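Local coordinates for Alpha/beta hydrolase fold protein (Ochrobactrum, PDB 4G9E) that probably opens the lactone ring of N-acyl homoserine lactone signals, and is captured here with the ring-opened compound N-butanoyl-L-homoserine, at residues R18-E23 / W52-P57; L91-A96 / A113-M118; A96-W101 / R119-T124. All blocks are in the same frame, centred on the assembly; numbering follows the deposited sequence.

Contact 1: R18-E23 / W52-P57; sequences RESEGE and WRVIAP
E19 on strand 13-19 and I55 on strand 52-57 form an antiparallel non-hydrogen-bonded pair in the mixed sheet of the alpha/beta hydrolase fold. Beside them, A56 N donates to R18 O at 2.8 Å, a nearly straight bond. A56 O takes two donors from opposite faces of its carbonyl plane. One is R18 N, in a long bond; the other is R18 NH1, 3.1 Å from A56 O, whose guanidinium presents its edge to the oxygen. R18 NH2 goes on to a salt bridge with D58. Next along the chain, S20 N donates to V54 O at 2.9 Å. With S20 OG between the backbone N and the carbonyl carbon (chi1 75°), this hydroxyl accepts V54 N at 3.0 Å, in the place a main-chain carbonyl would fill, and also bonds G49 O. E19 and R53 form a salt bridge in which the guanidinium comes side-on: NE (2.9 Å) and NH2 (3.0 Å) of R53 both grip E19 OE1, the two planes only 18° apart. Water 1 donates to E19 OE2 at 2.6 Å and bonds R53 NH2 weakly. An alanine in place of E19 would probably leave R53 without its charged mate here and its guanidinium freer to turn. E19 and I55 pack against L91 of helix 77-91, V54 and A56 against L44 of helix 41-45, and strand 24-30 pairs with the far edge of strand 52-57.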
loop_
_atom_site.group_PDB
_atom_site.type_symbol
_atom_site.label_atom_id
_atom_site.label_comp_id
_atom_site.label_asym_id
_atom_site.label_seq_id
_atom_site.Cartn_x
_atom_site.Cartn_y
_atom_site.Cartn_z
ATOM N N ARG A 18 -2.277 -11.785 7.860
ATOM C CA ARG A 18 -3.677 -12.199 7.813
ATOM C C ARG A 18 -3.944 -12.748 6.432
ATOM O O ARG A 18 -3.539 -12.142 5.446
ATOM C CB ARG A 18 -4.595 -11.001 8.030
ATOM C CG ARG A 18 -4.442 -10.344 9.369
ATOM C CD ARG A 18 -5.077 -8.968 9.379
ATOM N NE ARG A 18 -4.629 -8.225 10.547
ATOM C CZ ARG A 18 -3.455 -7.606 10.626
ATOM N NH1 ARG A 18 -2.614 -7.630 9.599
ATOM N NH2 ARG A 18 -3.120 -6.962 11.735
ATOM N N GLU A 19 -4.640 -13.876 6.358
ATOM C CA GLU A 19 -4.999 -14.449 5.070
ATOM C C GLU A 19 -6.460 -14.857 5.056
ATOM O O GLU A 19 -6.970 -15.442 6.017
ATOM C CB GLU A 19 -4.157 -15.683 4.750
ATOM C CG GLU A 19 -2.672 -15.421 4.670
ATOM C CD GLU A 19 -1.882 -16.641 4.245
ATOM O OE1 GLU A 19 -2.272 -17.292 3.256
ATOM O OE2 GLU A 19 -0.871 -16.957 4.901
ATOM N N SER A 20 -7.136 -14.560 3.957
ATOM C CA SER A 20 -8.466 -15.105 3.741
ATOM C C SER A 20 -8.354 -16.560 3.274
ATOM O O SER A 20 -7.260 -17.046 2.976
ATOM C CB SER A 20 -9.222 -14.276 2.707
ATOM O OG SER A 20 -8.740 -14.538 1.399
ATOM N N GLU A 21 -9.488 -17.253 3.219
ATOM C CA GLU A 21 -9.510 -18.651 2.797
ATOM C C GLU A 21 -9.897 -18.821 1.330
ATOM O O GLU A 21 -10.214 -19.920 0.895
ATOM C CB GLU A 21 -10.408 -19.485 3.717
ATOM C CG GLU A 21 -9.850 -19.584 5.132
ATOM C CD GLU A 21 -10.675 -20.464 6.049
ATOM O OE1 GLU A 21 -11.916 -20.460 5.925
ATOM O OE2 GLU A 21 -10.073 -21.156 6.901
ATOM N N GLY A 22 -9.850 -17.739 0.561
ATOM C CA GLY A 22 -10.133 -17.825 -0.860
ATOM C C GLY A 22 -9.236 -18.815 -1.579
ATOM O O GLY A 22 -8.039 -18.905 -1.294
ATOM N N GLU A 23 -9.826 -19.551 -2.514
ATOM C CA GLU A 23 -9.125 -20.577 -3.285
ATOM C C GLU A 23 -8.437 -20.018 -4.521
ATOM O O GLU A 23 -7.638 -20.707 -5.149
ATOM C CB GLU A 23 -10.109 -21.650 -3.751
ATOM C CG GLU A 23 -10.615 -22.566 -2.667
ATOM C CD GLU A 23 -11.554 -23.624 -3.212
ATOM O OE1 GLU A 23 -12.186 -23.387 -4.266
ATOM O OE2 GLU A 23 -11.658 -24.698 -2.590
ATOM N N TRP A 52 -10.582 -14.806 -3.677
ATOM C CA TRP A 52 -9.146 -14.776 -3.879
ATOM C C TRP A 52 -8.433 -14.901 -2.551
ATOM O O TRP A 52 -8.993 -14.577 -1.504
ATOM C CB TRP A 52 -8.768 -13.484 -4.606
ATOM C CG TRP A 52 -9.194 -13.479 -6.062
ATOM C CD1 TRP A 52 -8.655 -14.236 -7.067
ATOM C CD2 TRP A 52 -10.228 -12.680 -6.671
ATOM N NE1 TRP A 52 -9.297 -13.972 -8.252
ATOM C CE2 TRP A 52 -10.250 -13.008 -8.040
ATOM C CE3 TRP A 52 -11.125 -11.710 -6.194
ATOM C CZ2 TRP A 52 -11.124 -12.402 -8.936
ATOM C CZ3 TRP A 52 -12.001 -11.117 -7.090
ATOM C CH2 TRP A 52 -12.000 -11.472 -8.442
ATOM N N ARG A 53 -7.199 -15.396 -2.592
ATOM C CA ARG A 53 -6.403 -15.525 -1.380
ATOM C C ARG A 53 -5.793 -14.169 -1.039
ATOM O O ARG A 53 -4.749 -13.790 -1.566
ATOM C CB ARG A 53 -5.321 -16.583 -1.566
ATOM C CG ARG A 53 -4.463 -16.813 -0.341
ATOM C CD ARG A 53 -3.464 -17.911 -0.620
ATOM N NE ARG A 53 -2.650 -18.243 0.541
ATOM C CZ ARG A 53 -1.792 -19.258 0.562
ATOM N NH1 ARG A 53 -1.647 -20.011 -0.517
ATOM N NH2 ARG A 53 -1.080 -19.516 1.650
ATOM N N VAL A 54 -6.473 -13.428 -0.173
ATOM C CA VAL A 54 -6.015 -12.101 0.217
ATOM C C VAL A 54 -5.031 -12.223 1.376
ATOM O O VAL A 54 -5.323 -12.878 2.380
ATOM C CB VAL A 54 -7.196 -11.205 0.621
ATOM C CG1 VAL A 54 -6.707 -9.868 1.161
ATOM C CG2 VAL A 54 -8.128 -10.998 -0.568
ATOM N N ILE A 55 -3.863 -11.605 1.212
ATOM C CA ILE A 55 -2.782 -11.650 2.191
ATOM C C ILE A 55 -2.503 -10.220 2.618
ATOM O O ILE A 55 -2.146 -9.392 1.786
ATOM C CB ILE A 55 -1.523 -12.261 1.555
ATOM C CG1 ILE A 55 -1.836 -13.658 1.004
ATOM C CG2 ILE A 55 -0.380 -12.296 2.558
ATOM C CD1 ILE A 55 -0.817 -14.194 0.034
ATOM N N ALA A 56 -2.687 -9.934 3.907
ATOM C CA ALA A 56 -2.576 -8.567 4.425
ATOM C C ALA A 56 -1.660 -8.544 5.639
ATOM O O ALA A 56 -2.121 -8.703 6.769
ATOM C CB ALA A 56 -3.953 -8.013 4.788
ATOM N N PRO A 57 -0.351 -8.375 5.406
ATOM C CA PRO A 57 0.604 -8.362 6.519
ATOM C C PRO A 57 0.672 -7.008 7.198
ATOM O O PRO A 57 0.097 -6.030 6.736
ATOM C CB PRO A 57 1.953 -8.640 5.844
ATOM C CG PRO A 57 1.671 -8.945 4.421
ATOM C CD PRO A 57 0.325 -8.354 4.101
HETATM O O HOH W 1 0.170 -19.298 4.463
#

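Contact 2: L91-A96 / A113-M118; sequences LGIADA and ARYPEM
Y115 points its phenol into the bend I93-A96, and its hydroxyl serves as both donor and acceptor there. CG of Y115 lies anti to the backbone N (chi1 -168°), beside the carbonyl carbon. Y115 OH donates to I93 O at 2.7 Å, standing above that carbonyl's plane, while A96 N donates back to Y115 OH at 3.1 Å with an N-H...O angle of 163°. I93 O lies at the ring edge; A94 O sits over one face, 3.2 Å above the ring plane and offset toward the rim, with water 2 on the same face. The side chains of I93 and Y115 run obliquely to each other, I93 CG2 approaching the hydroxyl, and A96 CB packs against Y115 CE2 at 4.1 Å. Beyond the phenol, E117 CB closes on A94 O at 3.3 Å, and water 2 joins the same oxygen to E117 N, 2.8 Å from each. Y115-M118 forms a type I beta turn, closed by M118 N to Y115 O. The carboxylates of D95 and E117 stay apart, and D95 OD2 turns instead to a salt bridge with R119. The chemistry is thus polar at its centre: one hydroxyl both satisfies a carbonyl and receives an amide, so it ties the loop before strand 97-101 to the loop before strand 120-124, with water 2 as a second polar link.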
loop_
_atom_site.group_PDB
_atom_site.type_symbol
_atom_site.label_atom_id
_atom_site.label_comp_id
_atom_site.label_asym_id
_atom_site.label_seq_id
_atom_site.Cartn_x
_atom_site.Cartn_y
_atom_site.Cartn_z
ATOM N N LEU A 91 6.053 -17.525 2.387
ATOM C CA LEU A 91 4.715 -18.020 2.106
ATOM C C LEU A 91 4.683 -18.888 0.852
ATOM O O LEU A 91 3.683 -19.555 0.579
ATOM C CB LEU A 91 3.730 -16.861 1.943
ATOM C CG LEU A 91 3.476 -15.971 3.157
ATOM C CD1 LEU A 91 2.447 -14.902 2.797
ATOM C CD2 LEU A 91 3.004 -16.796 4.338
ATOM N N GLY A 92 5.768 -18.864 0.083
ATOM C CA GLY A 92 5.883 -19.682 -1.112
ATOM C C GLY A 92 5.034 -19.228 -2.289
ATOM O O GLY A 92 4.597 -20.060 -3.089
ATOM N N ILE A 93 4.813 -17.920 -2.403
ATOM C CA ILE A 93 3.946 -17.360 -3.438
ATOM C C ILE A 93 4.700 -16.317 -4.250
ATOM O O ILE A 93 5.021 -15.247 -3.739
ATOM C CB ILE A 93 2.706 -16.713 -2.809
ATOM C CG1 ILE A 93 1.905 -17.766 -2.047
ATOM C CG2 ILE A 93 1.846 -16.037 -3.875
ATOM C CD1 ILE A 93 0.778 -17.188 -1.234
ATOM N N ALA A 94 4.962 -16.613 -5.517
ATOM C CA ALA A 94 5.790 -15.746 -6.351
ATOM C C ALA A 94 4.996 -14.864 -7.318
ATOM O O ALA A 94 5.544 -13.917 -7.879
ATOM C CB ALA A 94 6.809 -16.579 -7.119
ATOM N N ASP A 95 3.713 -15.163 -7.511
ATOM C CA ASP A 95 2.945 -14.525 -8.583
ATOM C C ASP A 95 1.698 -13.786 -8.112
ATOM O O ASP A 95 0.692 -13.718 -8.822
ATOM C CB ASP A 95 2.570 -15.557 -9.648
ATOM C CG ASP A 95 1.668 -16.647 -9.112
ATOM O OD1 ASP A 95 1.477 -16.735 -7.880
ATOM O OD2 ASP A 95 1.154 -17.432 -9.932
ATOM N N ALA A 96 1.762 -13.218 -6.918
ATOM C CA ALA A 96 0.643 -12.428 -6.432
ATOM C C ALA A 96 0.403 -11.218 -7.315
ATOM O O ALA A 96 1.329 -10.654 -7.913
ATOM C CB ALA A 96 0.890 -11.982 -5.009
ATOM N N ALA A 113 11.016 -4.613 -9.053
ATOM C CA ALA A 113 12.332 -5.159 -9.366
ATOM C C ALA A 113 12.670 -6.416 -8.566
ATOM O O ALA A 113 13.509 -7.211 -8.979
ATOM C CB ALA A 113 13.388 -4.106 -9.121
ATOM N N ARG A 114 12.042 -6.572 -7.411
ATOM C CA ARG A 114 12.374 -7.620 -6.457
ATOM C C ARG A 114 11.496 -8.858 -6.558
ATOM O O ARG A 114 11.860 -9.913 -6.051
ATOM C CB ARG A 114 12.271 -7.060 -5.037
ATOM C CG ARG A 114 13.281 -5.957 -4.749
ATOM C CD ARG A 114 13.029 -5.304 -3.393
ATOM N NE ARG A 114 14.161 -4.465 -3.027
ATOM C CZ ARG A 114 14.351 -3.220 -3.445
ATOM N NH1 ARG A 114 13.454 -2.619 -4.212
ATOM N NH2 ARG A 114 15.446 -2.564 -3.079
ATOM N N TYR A 115 10.338 -8.702 -7.196
ATOM C CA TYR A 115 9.273 -9.700 -7.191
ATOM C C TYR A 115 8.810 -9.851 -8.635
ATOM O O TYR A 115 7.746 -9.369 -9.018
ATOM C CB TYR A 115 8.152 -9.213 -6.271
ATOM C CG TYR A 115 7.090 -10.235 -5.928
ATOM C CD1 TYR A 115 7.387 -11.358 -5.163
ATOM C CD2 TYR A 115 5.776 -10.060 -6.341
ATOM C CE1 TYR A 115 6.410 -12.296 -4.845
ATOM C CE2 TYR A 115 4.790 -10.988 -6.019
ATOM C CZ TYR A 115 5.111 -12.099 -5.272
ATOM O OH TYR A 115 4.128 -13.008 -4.958
ATOM N N PRO A 116 9.643 -10.514 -9.450
ATOM C CA PRO A 116 9.545 -10.452 -10.910
ATOM C C PRO A 116 8.311 -11.120 -11.505
ATOM O O PRO A 116 7.953 -10.799 -12.633
ATOM C CB PRO A 116 10.824 -11.171 -11.373
ATOM C CG PRO A 116 11.170 -12.077 -10.244
ATOM C CD PRO A 116 10.827 -11.280 -9.021
ATOM N N GLU A 117 7.678 -12.012 -10.774
ATOM C CA GLU A 117 6.487 -12.699 -11.303
ATOM C C GLU A 117 5.167 -12.044 -10.848
ATOM O O GLU A 117 4.081 -12.596 -11.085
ATOM C CB GLU A 117 6.526 -14.184 -10.975
ATOM C CG GLU A 117 7.606 -14.955 -11.736
ATOM C CD GLU A 117 7.280 -15.184 -13.263
ATOM O OE1 GLU A 117 6.196 -14.763 -13.781
ATOM O OE2 GLU A 117 8.141 -15.792 -13.960
ATOM N N MET A 118 5.282 -10.853 -10.250
ATOM C CA MET A 118 4.104 -10.067 -9.897
ATOM C C MET A 118 3.170 -9.999 -11.096
ATOM O O MET A 118 3.597 -9.647 -12.195
ATOM C CB MET A 118 4.531 -8.653 -9.508
ATOM C CG MET A 118 3.490 -7.910 -8.689
ATOM S SD MET A 118 3.855 -6.168 -8.407
ATOM C CE MET A 118 5.373 -6.268 -7.456
HETATM O O HOH W 2 8.104 -12.913 -8.154
#

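Contact 3: A96-W101 / R119-T124; sequences AVVFGW and RGLMIT
F99 turns the edge of its ring to strand 120-124: M122 CB and T124 OG1 both lie in the ring plane, the latter 3.2 Å from F99 CE1. That hydroxyl is hydrogen-bonded to V214 O. M122 adds a Met-aromatic contact, its SD 5.0 Å from the centroid of the F99 ring and oblique to it, while M122 CG packs on F99 CD1 at 3.8 Å. F99 also meets F258 edge-to-face. The indole of W101 also offers an edge, with T124 O near its plane and 3.4 Å from W101 CD1; F251 meets the indole edge-to-face, and W101 NE1 bonds H248 O. On the opposite face of the sheet, the side chains of V98 and L121 cross obliquely, V98 CG1 3.8 Å from L121 CD1. CG of F99 is anti to the backbone N (chi1 168°), beside the carbonyl carbon. The axes of strands 97-101 and 120-124 run parallel, 14° apart, and bonds alternate between the strands: V98 N to G120 O (2.9 Å), M122 N to V98 O (2.8 Å), G100 N to M122 O (2.8 Å), T124 N to G100 O. R119 N starts the series at A96 O, whereas the buried G120 N has no partner. G100 belongs to a GxSxG sequence that fits a nucleophile elbow, with S102 probably the nucleophile. The two strands are the parallel pair of a beta-alpha-beta unit connected through helix 103-111; strand 24-30 bonds the far edge of strand 97-101, M122 packs on strand 211-216, and V97 and M122 rest against helix 255-270.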
loop_
_atom_site.group_PDB
_atom_site.type_symbol
_atom_site.label_atom_id
_atom_site.label_comp_id
_atom_site.label_asym_id
_atom_site.label_seq_id
_atom_site.Cartn_x
_atom_site.Cartn_y
_atom_site.Cartn_z
ATOM N N ALA A 96 1.762 -13.218 -6.918
ATOM C CA ALA A 96 0.643 -12.428 -6.432
ATOM C C ALA A 96 0.403 -11.218 -7.315
ATOM O O ALA A 96 1.329 -10.654 -7.913
ATOM C CB ALA A 96 0.890 -11.982 -5.009
ATOM N N VAL A 97 -0.859 -10.814 -7.378
ATOM C CA VAL A 97 -1.197 -9.434 -7.708
ATOM C C VAL A 97 -0.948 -8.625 -6.440
ATOM O O VAL A 97 -1.194 -9.118 -5.338
ATOM C CB VAL A 97 -2.684 -9.315 -8.138
ATOM C CG1 VAL A 97 -3.074 -7.860 -8.399
ATOM C CG2 VAL A 97 -2.948 -10.180 -9.370
ATOM N N VAL A 98 -0.429 -7.407 -6.584
ATOM C CA VAL A 98 -0.159 -6.561 -5.422
ATOM C C VAL A 98 -1.054 -5.333 -5.453
ATOM O O VAL A 98 -1.165 -4.668 -6.482
ATOM C CB VAL A 98 1.334 -6.157 -5.342
ATOM C CG1 VAL A 98 1.576 -5.204 -4.165
ATOM C CG2 VAL A 98 2.188 -7.414 -5.224
ATOM N N PHE A 99 -1.705 -5.063 -4.325
ATOM C CA PHE A 99 -2.400 -3.808 -4.107
ATOM C C PHE A 99 -1.643 -3.047 -3.028
ATOM O O PHE A 99 -1.452 -3.562 -1.929
ATOM C CB PHE A 99 -3.848 -4.027 -3.647
ATOM C CG PHE A 99 -4.487 -2.769 -3.148
ATOM C CD1 PHE A 99 -4.865 -1.786 -4.042
ATOM C CD2 PHE A 99 -4.618 -2.521 -1.786
ATOM C CE1 PHE A 99 -5.408 -0.593 -3.595
ATOM C CE2 PHE A 99 -5.164 -1.330 -1.332
ATOM C CZ PHE A 99 -5.556 -0.367 -2.238
ATOM N N GLY A 100 -1.231 -1.820 -3.329
ATOM C CA GLY A 100 -0.534 -1.010 -2.347
ATOM C C GLY A 100 -1.286 0.269 -2.059
ATOM O O GLY A 100 -1.603 1.032 -2.977
ATOM N N TRP A 101 -1.550 0.496 -0.778
ATOM C CA TRP A 101 -2.239 1.690 -0.318
ATOM C C TRP A 101 -1.225 2.709 0.196
ATOM O O TRP A 101 -0.618 2.511 1.252
ATOM C CB TRP A 101 -3.225 1.334 0.796
ATOM C CG TRP A 101 -3.898 2.529 1.385
ATOM C CD1 TRP A 101 -4.331 3.639 0.715
ATOM C CD2 TRP A 101 -4.192 2.745 2.766
ATOM N NE1 TRP A 101 -4.874 4.539 1.610
ATOM C CE2 TRP A 101 -4.809 4.008 2.871
ATOM C CE3 TRP A 101 -4.017 1.981 3.919
ATOM C CZ2 TRP A 101 -5.240 4.528 4.091
ATOM C CZ3 TRP A 101 -4.441 2.501 5.130
ATOM C CH2 TRP A 101 -5.039 3.763 5.208
ATOM N N ARG A 119 1.893 -10.295 -10.891
ATOM C CA ARG A 119 0.988 -10.335 -12.032
ATOM C C ARG A 119 0.351 -8.996 -12.355
ATOM O O ARG A 119 -0.175 -8.801 -13.443
ATOM C CB ARG A 119 -0.039 -11.452 -11.888
ATOM C CG ARG A 119 0.600 -12.778 -12.293
ATOM C CD ARG A 119 -0.364 -13.916 -12.438
ATOM N NE ARG A 119 -0.664 -14.518 -11.150
ATOM C CZ ARG A 119 -1.468 -15.564 -10.998
ATOM N NH1 ARG A 119 -2.035 -16.121 -12.062
ATOM N NH2 ARG A 119 -1.697 -16.055 -9.790
ATOM N N GLY A 120 0.416 -8.067 -11.409
ATOM C CA GLY A 120 -0.082 -6.723 -11.615
ATOM C C GLY A 120 0.117 -5.950 -10.331
ATOM O O GLY A 120 0.280 -6.558 -9.272
ATOM N N LEU A 121 0.087 -4.625 -10.428
ATOM C CA LEU A 121 0.190 -3.748 -9.265
ATOM C C LEU A 121 -0.906 -2.707 -9.345
ATOM O O LEU A 121 -1.000 -2.005 -10.354
ATOM C CB LEU A 121 1.547 -3.040 -9.271
ATOM C CG LEU A 121 1.748 -1.935 -8.231
ATOM C CD1 LEU A 121 1.722 -2.508 -6.834
ATOM C CD2 LEU A 121 3.073 -1.223 -8.482
ATOM N N MET A 122 -1.728 -2.607 -8.299
ATOM C CA MET A 122 -2.691 -1.510 -8.185
ATOM C C MET A 122 -2.226 -0.587 -7.069
ATOM O O MET A 122 -1.896 -1.059 -5.981
ATOM C CB MET A 122 -4.105 -2.024 -7.883
ATOM C CG MET A 122 -5.117 -0.885 -7.692
ATOM S SD MET A 122 -6.805 -1.427 -7.371
ATOM C CE MET A 122 -7.262 -1.974 -9.015
ATOM N N ILE A 123 -2.196 0.712 -7.357
ATOM C CA ILE A 123 -1.783 1.711 -6.376
ATOM C C ILE A 123 -2.890 2.728 -6.133
ATOM O O ILE A 123 -3.488 3.273 -7.076
ATOM C CB ILE A 123 -0.454 2.397 -6.776
ATOM C CG1 ILE A 123 -0.550 3.070 -8.152
ATOM C CG2 ILE A 123 0.691 1.382 -6.744
ATOM C CD1 ILE A 123 0.687 3.894 -8.528
ATOM N N THR A 124 -3.158 2.958 -4.851
ATOM C CA THR A 124 -4.210 3.850 -4.397
ATOM C C THR A 124 -3.613 4.760 -3.341
ATOM O O THR A 124 -2.999 4.287 -2.382
ATOM C CB THR A 124 -5.363 3.036 -3.780
ATOM O OG1 THR A 124 -6.037 2.313 -4.818
ATOM C CG2 THR A 124 -6.357 3.928 -3.033
#

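Contacts 1 and 3 belong to one sheet, their centres 14 Å apart and their nearest atoms about 6 Å apart, with strand 24-30 between them. Contact 2 touches both. It meets contact 1 through packing, I55 CD1 lying 3.6 Å from I93 CD1. With contact 3, 12 Å away between centres, it shares A96, which leads from the loop into strand 97-101; D95 OD2 and R119 NH2 join in a salt bridge of 3.2 Å, and M118 CG packs on V98 CG2 at 3.7 Å. In contact 3 the W101 side chain lies about 5 Å from N-butanoyl-L-homoserine and touches residues of the probable Ser-His-Glu triad.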